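Local coordinates for protein 3,4-dihydroxybenzoate decarboxylase (Enterobacter cloacae, PDB 5NY5) that probably decarboxylates 3,4-dihydroxybenzoate, and in reverse para-carboxylates catechols, as a UbiD-family enzyme that uses prenylated FMN and a metal ion, at residues Pro348-Asn353 with Leu368-Arg373; Asn341-Ala346 with Gly382-Ile387; Ser113-Gln118 with Glu246-Val251. All blocks are in the same frame, centred on the assembly; numbering follows the deposited sequence.

Contact 1 of 3, residues Pro348-Asn353 with Leu368-Arg373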
ATOM      1  N   PRO A 348     -16.317 -27.335  -9.750  1.00 46.71           N
ATOM      2  CA  PRO A 348     -16.029 -28.627 -10.387  1.00 44.39           C
ATOM      3  C   PRO A 348     -15.222 -28.474 -11.668  1.00 45.53           C
ATOM      4  O   PRO A 348     -15.491 -27.603 -12.498  1.00 43.86           O
ATOM      5  CB  PRO A 348     -17.423 -29.198 -10.675  1.00 46.65           C
ATOM      6  CG  PRO A 348     -18.344 -28.453  -9.754  1.00 48.88           C
ATOM      7  CD  PRO A 348     -17.761 -27.085  -9.632  1.00 48.00           C
ATOM      8  N   GLY A 349     -14.225 -29.344 -11.823  1.00 43.36           N
ATOM      9  CA  GLY A 349     -13.427 -29.389 -13.029  1.00 43.21           C
ATOM     10  C   GLY A 349     -12.371 -28.315 -13.160  1.00 42.24           C
ATOM     11  O   GLY A 349     -11.721 -28.238 -14.208  1.00 42.19           O
ATOM     12  N   PHE A 350     -12.170 -27.492 -12.133  1.00 41.57           N
ATOM     13  CA  PHE A 350     -11.248 -26.363 -12.208  1.00 40.72           C
ATOM     14  C   PHE A 350      -9.865 -26.742 -11.688  1.00 40.21           C
ATOM     15  O   PHE A 350      -8.871 -26.636 -12.411  1.00 39.99           O
ATOM     16  CB  PHE A 350     -11.826 -25.177 -11.427  1.00 40.35           C
ATOM     17  CG  PHE A 350     -11.045 -23.901 -11.573  1.00 39.61           C
ATOM     18  CD1 PHE A 350     -10.806 -23.356 -12.823  1.00 39.65           C
ATOM     19  CD2 PHE A 350     -10.582 -23.226 -10.457  1.00 38.96           C
ATOM     20  CE1 PHE A 350     -10.101 -22.180 -12.955  1.00 39.08           C
ATOM     21  CE2 PHE A 350      -9.879 -22.044 -10.584  1.00 38.37           C
ATOM     22  CZ  PHE A 350      -9.638 -21.522 -11.834  1.00 38.44           C
ATOM     23  N   LEU A 351      -9.792 -27.187 -10.438  1.00 40.12           N
ATOM     24  CA  LEU A 351      -8.526 -27.624  -9.871  1.00 39.76           C
ATOM     25  C   LEU A 351      -8.046 -28.886 -10.575  1.00 40.28           C
ATOM     26  O   LEU A 351      -8.784 -29.868 -10.678  1.00 42.82           O
ATOM     27  CB  LEU A 351      -8.677 -27.879  -8.375  1.00 39.72           C
ATOM     28  CG  LEU A 351      -7.388 -28.146  -7.601  1.00 39.35           C
ATOM     29  CD1 LEU A 351      -6.511 -26.900  -7.574  1.00 38.56           C
ATOM     30  CD2 LEU A 351      -7.700 -28.612  -6.191  1.00 39.56           C
ATOM     31  N   GLN A 352      -6.810 -28.854 -11.071  1.00 40.00           N
ATOM     32  CA  GLN A 352      -6.228 -30.020 -11.723  1.00 40.50           C
ATOM     33  C   GLN A 352      -5.453 -30.887 -10.744  1.00 40.54           C
ATOM     34  O   GLN A 352      -5.546 -32.116 -10.797  1.00 42.52           O
ATOM     35  CB  GLN A 352      -5.317 -29.585 -12.872  1.00 40.37           C
ATOM     36  CG  GLN A 352      -6.002 -28.693 -13.888  1.00 40.41           C
ATOM     37  CD  GLN A 352      -7.275 -29.309 -14.430  1.00 41.14           C
ATOM     38  OE1 GLN A 352      -7.264 -30.418 -14.959  1.00 41.77           O
ATOM     39  NE2 GLN A 352      -8.384 -28.593 -14.294  1.00 41.66           N
ATOM     40  N   ASN A 353      -4.703 -30.267  -9.841  1.00 39.93           N
ATOM     41  CA  ASN A 353      -3.942 -30.996  -8.838  1.00 40.00           C
ATOM     42  C   ASN A 353      -3.533 -30.010  -7.757  1.00 39.33           C
ATOM     43  O   ASN A 353      -3.698 -28.796  -7.904  1.00 46.26           O
ATOM     44  CB  ASN A 353      -2.717 -31.680  -9.450  1.00 49.72           C
ATOM     45  CG  ASN A 353      -2.319 -32.937  -8.707  1.00 40.74           C
ATOM     46  OD1 ASN A 353      -2.691 -33.137  -7.551  1.00 40.79           O
ATOM     47  ND2 ASN A 353      -1.557 -33.794  -9.370  1.00 41.20           N
ATOM     48  N   LEU A 368      -1.270 -24.927  -6.123  1.00 36.81           N
ATOM     49  CA  LEU A 368      -2.538 -25.260  -6.754  1.00 37.10           C
ATOM     50  C   LEU A 368      -2.407 -25.136  -8.262  1.00 37.24           C
ATOM     51  O   LEU A 368      -1.960 -24.103  -8.769  1.00 46.19           O
ATOM     52  CB  LEU A 368      -3.664 -24.365  -6.239  1.00 36.87           C
ATOM     53  CG  LEU A 368      -4.437 -24.876  -5.020  1.00 37.50           C
ATOM     54  CD1 LEU A 368      -3.539 -25.020  -3.802  1.00 36.95           C
ATOM     55  CD2 LEU A 368      -5.607 -23.956  -4.714  1.00 36.98           C
ATOM     56  N   GLN A 369      -2.798 -26.188  -8.970  1.00 37.78           N
ATOM     57  CA  GLN A 369      -2.755 -26.232 -10.425  1.00 38.07           C
ATOM     58  C   GLN A 369      -4.185 -26.146 -10.933  1.00 38.33           C
ATOM     59  O   GLN A 369      -4.973 -27.078 -10.742  1.00 42.19           O
ATOM     60  CB  GLN A 369      -2.075 -27.507 -10.911  1.00 38.59           C
ATOM     61  CG  GLN A 369      -1.781 -27.521 -12.394  1.00 38.93           C
ATOM     62  CD  GLN A 369      -1.191 -28.835 -12.846  1.00 39.53           C
ATOM     63  OE1 GLN A 369      -1.718 -29.899 -12.529  1.00 39.92           O
ATOM     64  NE2 GLN A 369      -0.087 -28.773 -13.580  1.00 39.69           N
ATOM     65  N   VAL A 370      -4.521 -25.030 -11.573  1.00 38.15           N
ATOM     66  CA  VAL A 370      -5.863 -24.805 -12.084  1.00 38.45           C
ATOM     67  C   VAL A 370      -5.794 -24.697 -13.598  1.00 38.84           C
ATOM     68  O   VAL A 370      -4.729 -24.508 -14.188  1.00 38.78           O
ATOM     69  CB  VAL A 370      -6.513 -23.545 -11.481  1.00 38.04           C
ATOM     70  CG1 VAL A 370      -6.601 -23.670  -9.972  1.00 37.76           C
ATOM     71  CG2 VAL A 370      -5.727 -22.305 -11.873  1.00 37.62           C
ATOM     72  N   LYS A 371      -6.960 -24.821 -14.227  1.00 39.33           N
ATOM     73  CA  LYS A 371      -7.089 -24.711 -15.675  1.00 39.82           C
ATOM     74  C   LYS A 371      -8.255 -23.783 -15.981  1.00 39.96           C
ATOM     75  O   LYS A 371      -9.412 -24.135 -15.740  1.00 42.11           O
ATOM     76  CB  LYS A 371      -7.301 -26.081 -16.318  1.00 40.55           C
ATOM     77  CG  LYS A 371      -7.453 -26.045 -17.828  1.00 41.17           C
ATOM     78  CD  LYS A 371      -7.738 -27.434 -18.382  1.00 41.95           C
ATOM     79  CE  LYS A 371      -7.843 -27.421 -19.899  1.00 44.73           C
ATOM     80  NZ  LYS A 371      -8.291 -28.739 -20.429  1.00 49.60           N
ATOM     81  N   LYS A 372      -7.954 -22.598 -16.502  1.00 39.76           N
ATOM     82  CA  LYS A 372      -8.998 -21.683 -16.937  1.00 40.01           C
ATOM     83  C   LYS A 372      -9.541 -22.154 -18.279  1.00 40.86           C
ATOM     84  O   LYS A 372      -8.814 -22.182 -19.279  1.00 41.13           O
ATOM     85  CB  LYS A 372      -8.461 -20.257 -17.020  1.00 39.59           C
ATOM     86  CG  LYS A 372      -8.074 -19.684 -15.669  1.00 38.82           C
ATOM     87  CD  LYS A 372      -7.399 -18.333 -15.809  1.00 38.49           C
ATOM     88  CE  LYS A 372      -6.854 -17.855 -14.480  1.00 37.77           C
ATOM     89  NZ  LYS A 372      -5.993 -16.657 -14.651  1.00 37.52           N
ATOM     90  N   ARG A 373     -10.814 -22.537 -18.296  1.00 41.39           N
ATOM     91  CA  ARG A 373     -11.442 -23.104 -19.476  1.00 42.30           C
ATOM     92  C   ARG A 373     -12.333 -22.117 -20.212  1.00 42.77           C
ATOM     93  O   ARG A 373     -12.644 -22.339 -21.388  1.00 44.01           O
ATOM     94  CB  ARG A 373     -12.273 -24.328 -19.075  1.00 42.78           C
ATOM     95  CG  ARG A 373     -11.570 -25.233 -18.080  1.00 42.34           C
ATOM     96  CD  ARG A 373     -12.552 -25.891 -17.129  1.00 43.21           C
ATOM     97  NE  ARG A 373     -13.170 -24.929 -16.220  1.00 46.43           N
ATOM     98  CZ  ARG A 373     -14.055 -25.252 -15.282  1.00 50.93           C
ATOM     99  NH1 ARG A 373     -14.430 -26.514 -15.131  1.00 60.97           N
ATOM    100  NH2 ARG A 373     -14.568 -24.316 -14.495  1.00 49.07           N
TER
HETATM  101  O   HOH W   1     -17.007 -25.478 -12.413  1.00 36.14           O
HETATM  102  O   HOH W   2      -0.814 -32.409 -12.475  1.00 51.12           O
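Phe350 turns a ring face to Val370, whose CB stands 3.9 Å from the ring centroid in a CH-pi contact shifted toward the rim, while Val370 CG1 meets Phe350 CE2 at 3.7 Å. For Phe350, chi1 (-173°) sets CG anti to the backbone N, beside the carbonyl carbon. Next to it Leu351, on the same face of the sheet as Val370, crosses Leu368 obliquely, with Leu351 CD1 3.9 Å from Leu368 CG. This is the tight part, and helix 380-391 adds to it by touching Phe350 and Leu368.

The backbones pair as the two strands of an antiparallel hairpin, and the pairing contains a classic beta bulge: two residues, Gln352 and Asn353, stand opposite the single Gln369. Gln369 O takes a bond from Gln352 N at 2.6 Å, nearly along the C=O axis, and a weak one from Asn353 N; Gln369 N returns a bond to Asn353 O at 3.0 Å. Past the strand ends Phe350 O is gripped twice, from opposite faces of its plane: by Lys371 N at 3.2 Å, and by Gln352 NE2 at 2.8 Å, well above the plane. A bend at chi2 (-54°) starts folding the Gln352 chain back, and its NE2 comes close to Lys371 CB.

The two ends are looser and wetter. One water donates to Gln369 OE1 and accepts only weakly from Asn353 ND2, which also bonds Ser91 O; another donates to Pro348 O. That oxygen also accepts from Arg373 NH1 at 3.0 Å, in the carbonyl plane and on a lone pair. Arg373 is thus held between this backbone carbonyl and, through NE, the carboxylate of Asp377, so its charge is probably largely balanced there.

Contact 2 of 3, residues Asn341-Ala346 with Gly382-Ile387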
ATOM      1  N   ASN A 341     -10.935 -31.967  -2.248  1.00 54.28           N
ATOM      2  CA  ASN A 341     -12.365 -32.203  -2.077  1.00 56.83           C
ATOM      3  C   ASN A 341     -13.129 -30.892  -1.979  1.00 56.49           C
ATOM      4  O   ASN A 341     -14.228 -30.761  -2.530  1.00 57.55           O
ATOM      5  CB  ASN A 341     -12.611 -33.059  -0.836  1.00 56.52           C
ATOM      6  CG  ASN A 341     -12.011 -34.441  -0.956  1.00 56.09           C
ATOM      7  OD1 ASN A 341     -11.842 -34.961  -2.057  1.00 55.86           O
ATOM      8  ND2 ASN A 341     -11.685 -35.046   0.180  1.00 56.23           N
ATOM      9  N   ALA A 342     -12.552 -29.902  -1.297  1.00 56.01           N
ATOM     10  CA  ALA A 342     -13.254 -28.643  -1.080  1.00 56.79           C
ATOM     11  C   ALA A 342     -13.370 -27.838  -2.369  1.00 56.53           C
ATOM     12  O   ALA A 342     -14.403 -27.207  -2.619  1.00 57.62           O
ATOM     13  CB  ALA A 342     -12.545 -27.834   0.004  1.00 56.43           C
ATOM     14  N   VAL A 343     -12.329 -27.848  -3.201  1.00 55.22           N
ATOM     15  CA  VAL A 343     -12.374 -27.063  -4.431  1.00 55.02           C
ATOM     16  C   VAL A 343     -13.234 -27.753  -5.482  1.00 55.74           C
ATOM     17  O   VAL A 343     -13.982 -27.098  -6.215  1.00 56.46           O
ATOM     18  CB  VAL A 343     -10.950 -26.795  -4.951  1.00 53.53           C
ATOM     19  CG1 VAL A 343     -11.001 -25.925  -6.193  1.00 53.45           C
ATOM     20  CG2 VAL A 343     -10.109 -26.131  -3.878  1.00 52.97           C
ATOM     21  N   GLU A 344     -13.143 -29.081  -5.575  1.00 42.08           N
ATOM     22  CA  GLU A 344     -13.958 -29.801  -6.546  1.00 51.27           C
ATOM     23  C   GLU A 344     -15.441 -29.664  -6.237  1.00 43.70           C
ATOM     24  O   GLU A 344     -16.266 -29.609  -7.155  1.00 44.21           O
ATOM     25  CB  GLU A 344     -13.549 -31.273  -6.585  1.00 43.48           C
ATOM     26  CG  GLU A 344     -14.157 -32.046  -7.736  1.00 44.28           C
ATOM     27  CD  GLU A 344     -13.742 -31.498  -9.087  1.00 51.61           C
ATOM     28  OE1 GLU A 344     -12.630 -30.937  -9.192  1.00 52.09           O
ATOM     29  OE2 GLU A 344     -14.532 -31.627 -10.046  1.00 53.18           O
ATOM     30  N   GLU A 345     -15.796 -29.589  -4.958  1.00 46.37           N
ATOM     31  CA  GLU A 345     -17.183 -29.337  -4.592  1.00 47.97           C
ATOM     32  C   GLU A 345     -17.607 -27.927  -4.993  1.00 48.61           C
ATOM     33  O   GLU A 345     -18.678 -27.732  -5.580  1.00 46.94           O
ATOM     34  CB  GLU A 345     -17.365 -29.552  -3.091  1.00 49.72           C
ATOM     35  CG  GLU A 345     -18.788 -29.387  -2.601  1.00 63.34           C
ATOM     36  CD  GLU A 345     -18.857 -28.735  -1.233  1.00 75.59           C
ATOM     37  OE1 GLU A 345     -18.607 -27.514  -1.144  1.00 78.95           O
ATOM     38  OE2 GLU A 345     -19.155 -29.441  -0.245  1.00 82.69           O
ATOM     39  N   ALA A 346     -16.771 -26.931  -4.700  1.00 43.19           N
ATOM     40  CA  ALA A 346     -17.152 -25.551  -4.971  1.00 42.79           C
ATOM     41  C   ALA A 346     -17.001 -25.195  -6.445  1.00 51.87           C
ATOM     42  O   ALA A 346     -17.859 -24.506  -7.006  1.00 42.86           O
ATOM     43  CB  ALA A 346     -16.331 -24.603  -4.102  1.00 41.86           C
ATOM     44  N   GLY A 382      -8.221 -17.051  -7.428  1.00 36.11           N
ATOM     45  CA  GLY A 382      -8.184 -16.553  -6.068  1.00 35.80           C
ATOM     46  C   GLY A 382      -9.229 -17.203  -5.189  1.00 36.16           C
ATOM     47  O   GLY A 382      -8.997 -17.415  -3.997  1.00 36.04           O
ATOM     48  N   GLN A 383     -10.391 -17.527  -5.758  1.00 40.08           N
ATOM     49  CA  GLN A 383     -11.380 -18.296  -5.015  1.00 38.44           C
ATOM     50  C   GLN A 383     -10.814 -19.644  -4.594  1.00 38.85           C
ATOM     51  O   GLN A 383     -11.022 -20.084  -3.459  1.00 44.67           O
ATOM     52  CB  GLN A 383     -12.643 -18.480  -5.855  1.00 40.09           C
ATOM     53  CG  GLN A 383     -13.785 -19.158  -5.116  1.00 41.86           C
ATOM     54  CD  GLN A 383     -14.294 -18.332  -3.947  1.00 40.31           C
ATOM     55  OE1 GLN A 383     -14.289 -17.104  -3.991  1.00 40.84           O
ATOM     56  NE2 GLN A 383     -14.730 -19.008  -2.893  1.00 45.51           N
ATOM     57  N   ALA A 384     -10.075 -20.302  -5.491  1.00 37.19           N
ATOM     58  CA  ALA A 384      -9.460 -21.580  -5.148  1.00 37.33           C
ATOM     59  C   ALA A 384      -8.456 -21.425  -4.014  1.00 36.88           C
ATOM     60  O   ALA A 384      -8.356 -22.295  -3.141  1.00 37.13           O
ATOM     61  CB  ALA A 384      -8.786 -22.184  -6.378  1.00 37.38           C
ATOM     62  N   ALA A 385      -7.703 -20.322  -4.010  1.00 43.47           N
ATOM     63  CA  ALA A 385      -6.739 -20.088  -2.942  1.00 35.95           C
ATOM     64  C   ALA A 385      -7.437 -19.827  -1.616  1.00 36.08           C
ATOM     65  O   ALA A 385      -6.982 -20.291  -0.565  1.00 36.13           O
ATOM     66  CB  ALA A 385      -5.824 -18.920  -3.307  1.00 35.43           C
ATOM     67  N   LEU A 386      -8.546 -19.090  -1.646  1.00 36.21           N
ATOM     68  CA  LEU A 386      -9.297 -18.839  -0.421  1.00 36.45           C
ATOM     69  C   LEU A 386      -9.893 -20.123   0.141  1.00 37.11           C
ATOM     70  O   LEU A 386      -9.970 -20.292   1.363  1.00 37.34           O
ATOM     71  CB  LEU A 386     -10.393 -17.809  -0.683  1.00 38.66           C
ATOM     72  CG  LEU A 386      -9.890 -16.432  -1.110  1.00 36.02           C
ATOM     73  CD1 LEU A 386     -11.050 -15.508  -1.429  1.00 36.27           C
ATOM     74  CD2 LEU A 386      -9.009 -15.839  -0.032  1.00 35.62           C
ATOM     75  N   ILE A 387     -10.323 -21.036  -0.728  1.00 37.52           N
ATOM     76  CA  ILE A 387     -10.899 -22.288  -0.249  1.00 38.25           C
ATOM     77  C   ILE A 387      -9.840 -23.117   0.466  1.00 38.21           C
ATOM     78  O   ILE A 387     -10.083 -23.661   1.549  1.00 38.69           O
ATOM     79  CB  ILE A 387     -11.543 -23.065  -1.410  1.00 38.74           C
ATOM     80  CG1 ILE A 387     -12.723 -22.287  -1.985  1.00 38.97           C
ATOM     81  CG2 ILE A 387     -12.011 -24.422  -0.939  1.00 39.56           C
ATOM     82  CD1 ILE A 387     -13.279 -22.882  -3.256  1.00 39.42           C
TER
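Ile387, which meets Ala342, Val343 and Ala346 across the contact, comes one residue after the shortest polar bond within the two segments, Leu386 N to Gly382 O at 2.9 Å. That bond belongs to the helix backbone; between the helices everything is apolar. Ile387 does the work by splitting its two branches. CG2 lies anti to the backbone N and comes up to Ala342 CB at 3.6 Å. The other branch, with CG1 beside the backbone N and CD1 carried outward by an extended chi2 (171°), reaches Ala346 CB at 3.6 Å. Ala342 and Ala346 are one helical turn apart, so the isoleucine spans that turn, and both present just a CB methyl, which the isoleucine branches touch.

Val343 adds its CG2, 3.9 Å from Ile387 CG2. Its other methyl, CG1, faces Ala384 CB more distantly at 4.4 Å, and here the backbones come nearest, Val343 CA to Ala384 CA being 6.3 Å. The segment axes approach to 9.7 Å with 136° between their N-to-C directions.

Ala385, pointing away from this contact, rests on Ile398 and Leu400 of strand 397-401 and Ile460 of strand 455-462. Ile387 also packs on Ala390 of a second subunit, while Gln383 NE2 bonds Leu389 O there, placing helix 380-391 between its own helix 324-346, the sheet and the neighbouring chain.

Contact 3 of 3, residues Ser113-Gln118 with Glu246-Val251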
ATOM      1  N   SER A 113      -3.314 -66.284  18.486  1.00 81.53           N
ATOM      2  CA  SER A 113      -2.789 -67.251  17.530  1.00 79.52           C
ATOM      3  C   SER A 113      -2.349 -66.573  16.238  1.00 78.88           C
ATOM      4  O   SER A 113      -1.383 -67.006  15.602  1.00 83.40           O
ATOM      5  CB  SER A 113      -3.848 -68.318  17.250  1.00 80.49           C
ATOM      6  OG  SER A 113      -3.457 -69.188  16.205  1.00 82.65           O
ATOM      7  N   GLN A 114      -3.030 -65.498  15.846  1.00 73.57           N
ATOM      8  CA  GLN A 114      -2.789 -64.810  14.582  1.00 74.33           C
ATOM      9  C   GLN A 114      -2.165 -63.434  14.790  1.00 68.46           C
ATOM     10  O   GLN A 114      -2.298 -62.548  13.945  1.00 67.27           O
ATOM     11  CB  GLN A 114      -4.087 -64.676  13.790  1.00 79.05           C
ATOM     12  CG  GLN A 114      -4.572 -65.941  13.097  1.00 83.74           C
ATOM     13  CD  GLN A 114      -5.861 -65.691  12.337  1.00 88.46           C
ATOM     14  OE1 GLN A 114      -6.934 -65.602  12.931  1.00 91.51           O
ATOM     15  NE2 GLN A 114      -5.756 -65.551  11.019  1.00 88.20           N
ATOM     16  N   ALA A 115      -1.473 -63.250  15.911  1.00 68.02           N
ATOM     17  CA  ALA A 115      -0.890 -61.969  16.303  1.00 66.18           C
ATOM     18  C   ALA A 115       0.628 -62.109  16.353  1.00 65.54           C
ATOM     19  O   ALA A 115       1.210 -62.316  17.430  1.00 65.89           O
ATOM     20  CB  ALA A 115      -1.432 -61.499  17.651  1.00 66.41           C
ATOM     21  N   PRO A 116       1.306 -61.993  15.211  1.00 64.74           N
ATOM     22  CA  PRO A 116       2.777 -62.029  15.224  1.00 64.14           C
ATOM     23  C   PRO A 116       3.391 -61.006  16.155  1.00 62.96           C
ATOM     24  O   PRO A 116       4.491 -61.230  16.672  1.00 63.05           O
ATOM     25  CB  PRO A 116       3.143 -61.748  13.762  1.00 63.33           C
ATOM     26  CG  PRO A 116       1.947 -62.156  12.989  1.00 64.24           C
ATOM     27  CD  PRO A 116       0.768 -61.850  13.849  1.00 64.55           C
ATOM     28  N   CYS A 117       2.700 -59.888  16.395  1.00 63.11           N
ATOM     29  CA  CYS A 117       3.232 -58.871  17.291  1.00 61.15           C
ATOM     30  C   CYS A 117       3.496 -59.426  18.683  1.00 62.30           C
ATOM     31  O   CYS A 117       4.401 -58.952  19.372  1.00 61.92           O
ATOM     32  CB  CYS A 117       2.275 -57.680  17.363  1.00 60.38           C
ATOM     33  SG  CYS A 117       0.779 -57.957  18.335  1.00 61.77           S
ATOM     34  N   GLN A 118       2.747 -60.446  19.104  1.00 63.87           N
ATOM     35  CA  GLN A 118       2.884 -61.008  20.442  1.00 65.21           C
ATOM     36  C   GLN A 118       3.738 -62.275  20.468  1.00 66.40           C
ATOM     37  O   GLN A 118       3.547 -63.133  21.335  1.00 68.04           O
ATOM     38  CB  GLN A 118       1.505 -61.275  21.044  1.00 66.42           C
ATOM     39  CG  GLN A 118       0.704 -60.010  21.296  1.00 65.57           C
ATOM     40  CD  GLN A 118      -0.620 -60.270  21.977  1.00 66.96           C
ATOM     41  OE1 GLN A 118      -1.036 -61.417  22.134  1.00 68.53           O
ATOM     42  NE2 GLN A 118      -1.292 -59.203  22.390  1.00 66.53           N
ATOM     43  N   GLU A 246      -6.049 -56.477  11.100  1.00 67.32           N
ATOM     44  CA  GLU A 246      -6.296 -57.405  12.193  1.00 69.04           C
ATOM     45  C   GLU A 246      -5.875 -56.797  13.525  1.00 69.13           C
ATOM     46  O   GLU A 246      -4.811 -56.182  13.635  1.00 67.84           O
ATOM     47  CB  GLU A 246      -5.555 -58.722  11.953  1.00 69.40           C
ATOM     48  CG  GLU A 246      -6.105 -59.520  10.782  1.00 69.84           C
ATOM     49  CD  GLU A 246      -5.182 -60.640  10.343  1.00 69.88           C
ATOM     50  OE1 GLU A 246      -5.345 -61.133   9.209  1.00 69.87           O
ATOM     51  OE2 GLU A 246      -4.292 -61.026  11.130  1.00 70.02           O
ATOM     52  N   LEU A 247      -6.724 -56.972  14.534  1.00 70.79           N
ATOM     53  CA  LEU A 247      -6.484 -56.461  15.874  1.00 71.28           C
ATOM     54  C   LEU A 247      -6.423 -57.614  16.865  1.00 73.03           C
ATOM     55  O   LEU A 247      -7.066 -58.650  16.676  1.00 74.31           O
ATOM     56  CB  LEU A 247      -7.574 -55.472  16.294  1.00 71.88           C
ATOM     57  CG  LEU A 247      -7.711 -54.229  15.413  1.00 70.31           C
ATOM     58  CD1 LEU A 247      -8.901 -53.389  15.837  1.00 71.24           C
ATOM     59  CD2 LEU A 247      -6.436 -53.410  15.461  1.00 68.62           C
ATOM     60  N   VAL A 248      -5.645 -57.424  17.925  1.00 73.17           N
ATOM     61  CA  VAL A 248      -5.467 -58.430  18.964  1.00 74.84           C
ATOM     62  C   VAL A 248      -5.670 -57.766  20.317  1.00 75.85           C
ATOM     63  O   VAL A 248      -5.223 -56.635  20.535  1.00 74.81           O
ATOM     64  CB  VAL A 248      -4.076 -59.098  18.876  1.00 74.17           C
ATOM     65  CG1 VAL A 248      -2.977 -58.049  18.837  1.00 72.43           C
ATOM     66  CG2 VAL A 248      -3.860 -60.058  20.038  1.00 75.98           C
ATOM     67  N   GLN A 249      -6.361 -58.460  21.217  1.00 77.99           N
ATOM     68  CA  GLN A 249      -6.565 -57.939  22.560  1.00 79.26           C
ATOM     69  C   GLN A 249      -5.225 -57.751  23.261  1.00 78.73           C
ATOM     70  O   GLN A 249      -4.287 -58.528  23.062  1.00 78.33           O
ATOM     71  CB  GLN A 249      -7.456 -58.885  23.364  1.00 81.81           C
ATOM     72  CG  GLN A 249      -7.744 -58.422  24.780  1.00 83.45           C
ATOM     73  CD  GLN A 249      -8.484 -57.104  24.820  1.00 83.23           C
ATOM     74  OE1 GLN A 249      -9.283 -56.801  23.934  1.00 82.72           O
ATOM     75  NE2 GLN A 249      -8.219 -56.308  25.847  1.00 83.71           N
ATOM     76  N   GLY A 250      -5.135 -56.701  24.072  1.00 78.84           N
ATOM     77  CA  GLY A 250      -3.915 -56.448  24.808  1.00 78.55           C
ATOM     78  C   GLY A 250      -3.614 -57.543  25.810  1.00 80.39           C
ATOM     79  O   GLY A 250      -4.475 -58.330  26.206  1.00 82.21           O
ATOM     80  N   VAL A 251      -2.352 -57.586  26.222  1.00 79.99           N
ATOM     81  CA  VAL A 251      -1.871 -58.594  27.155  1.00 81.64           C
ATOM     82  C   VAL A 251      -1.847 -58.071  28.585  1.00 83.18           C
ATOM     83  O   VAL A 251      -2.185 -58.798  29.520  1.00 85.31           O
ATOM     84  CB  VAL A 251      -0.479 -59.093  26.712  1.00 80.48           C
ATOM     85  CG1 VAL A 251       0.277 -59.696  27.872  1.00 82.02           C
ATOM     86  CG2 VAL A 251      -0.618 -60.111  25.590  1.00 79.97           C
TER
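Gln118 reaches across to the strand with its amide: NE2 donates to Gln249 O at 3.1 Å, the N-H...O angle being 146°, from a position tilted 20° out of the carbonyl plane. CG sits beside the backbone N (chi1 -66°), and the chain runs out extended beyond it. On the way the side chain slides past Val251, running the opposite way, whose CG2 comes within 3.4 Å of Gln118 NE2. Val248 meets the glutamine tip to tip, its CG2 3.6 Å from Gln118 NE2, so that methyl groups of two valines flank the amide that makes the bond.

Val248 is also the apolar hub. The same CG2 touches Ala115 CB at 3.7 Å, while CG1 lies 3.8 Å from Cys117 SG. At the far end Glu246 OE2 lies 3.8 Å from Gln114 O.

Strand 246-249 is the middle of a small mixed sheet, with 108-110 parallel to it and 256-258 antiparallel, in the Rift-related domain of the UbiD fold, which is of the FMN-binding type. The loop holding residues 113-118 leaves strand 108-110 and folds back over the face of this sheet that carries Val248, whereas Leu247 points away, against Pro107 and Ile258.

What sets the loop is first its own short 3-10 turn, where Gln118 N bonds Ala115 O at 2.9 Å and brings Ala115, Cys117 and Gln118 round to the strand. Farther out, Ala259 pairs through backbone bonds with both Cys117 and Glu246, tying loop and strand to a common residue. Pro116 leans on Arg260 and Arg312, and Val251 N is held by the carboxylate of Glu266.

In the fold
Along the chain contact 3 closes first, in the Rift-related range; the other two follow in the C-terminal range on the opposite side of the chain's centre, about 46 Å (contact 1) and 43 Å (contact 2) from it, centre to centre. Contacts 1 and 2 are neighbours, centres about 10 Å apart, with the hairpin of 351-356 and 365-370 nested in the chain between helices 324-346 and 380-391. They touch directly: Leu351 packs on Val343, Leu368 on Ala384, and Glu344 probably bonds Gly349. Helix pair and sheet edge thus form one layered unit, which meets a second subunit at contact 2 and not at contact 1, while contact 3 belongs to a separate part of the fold.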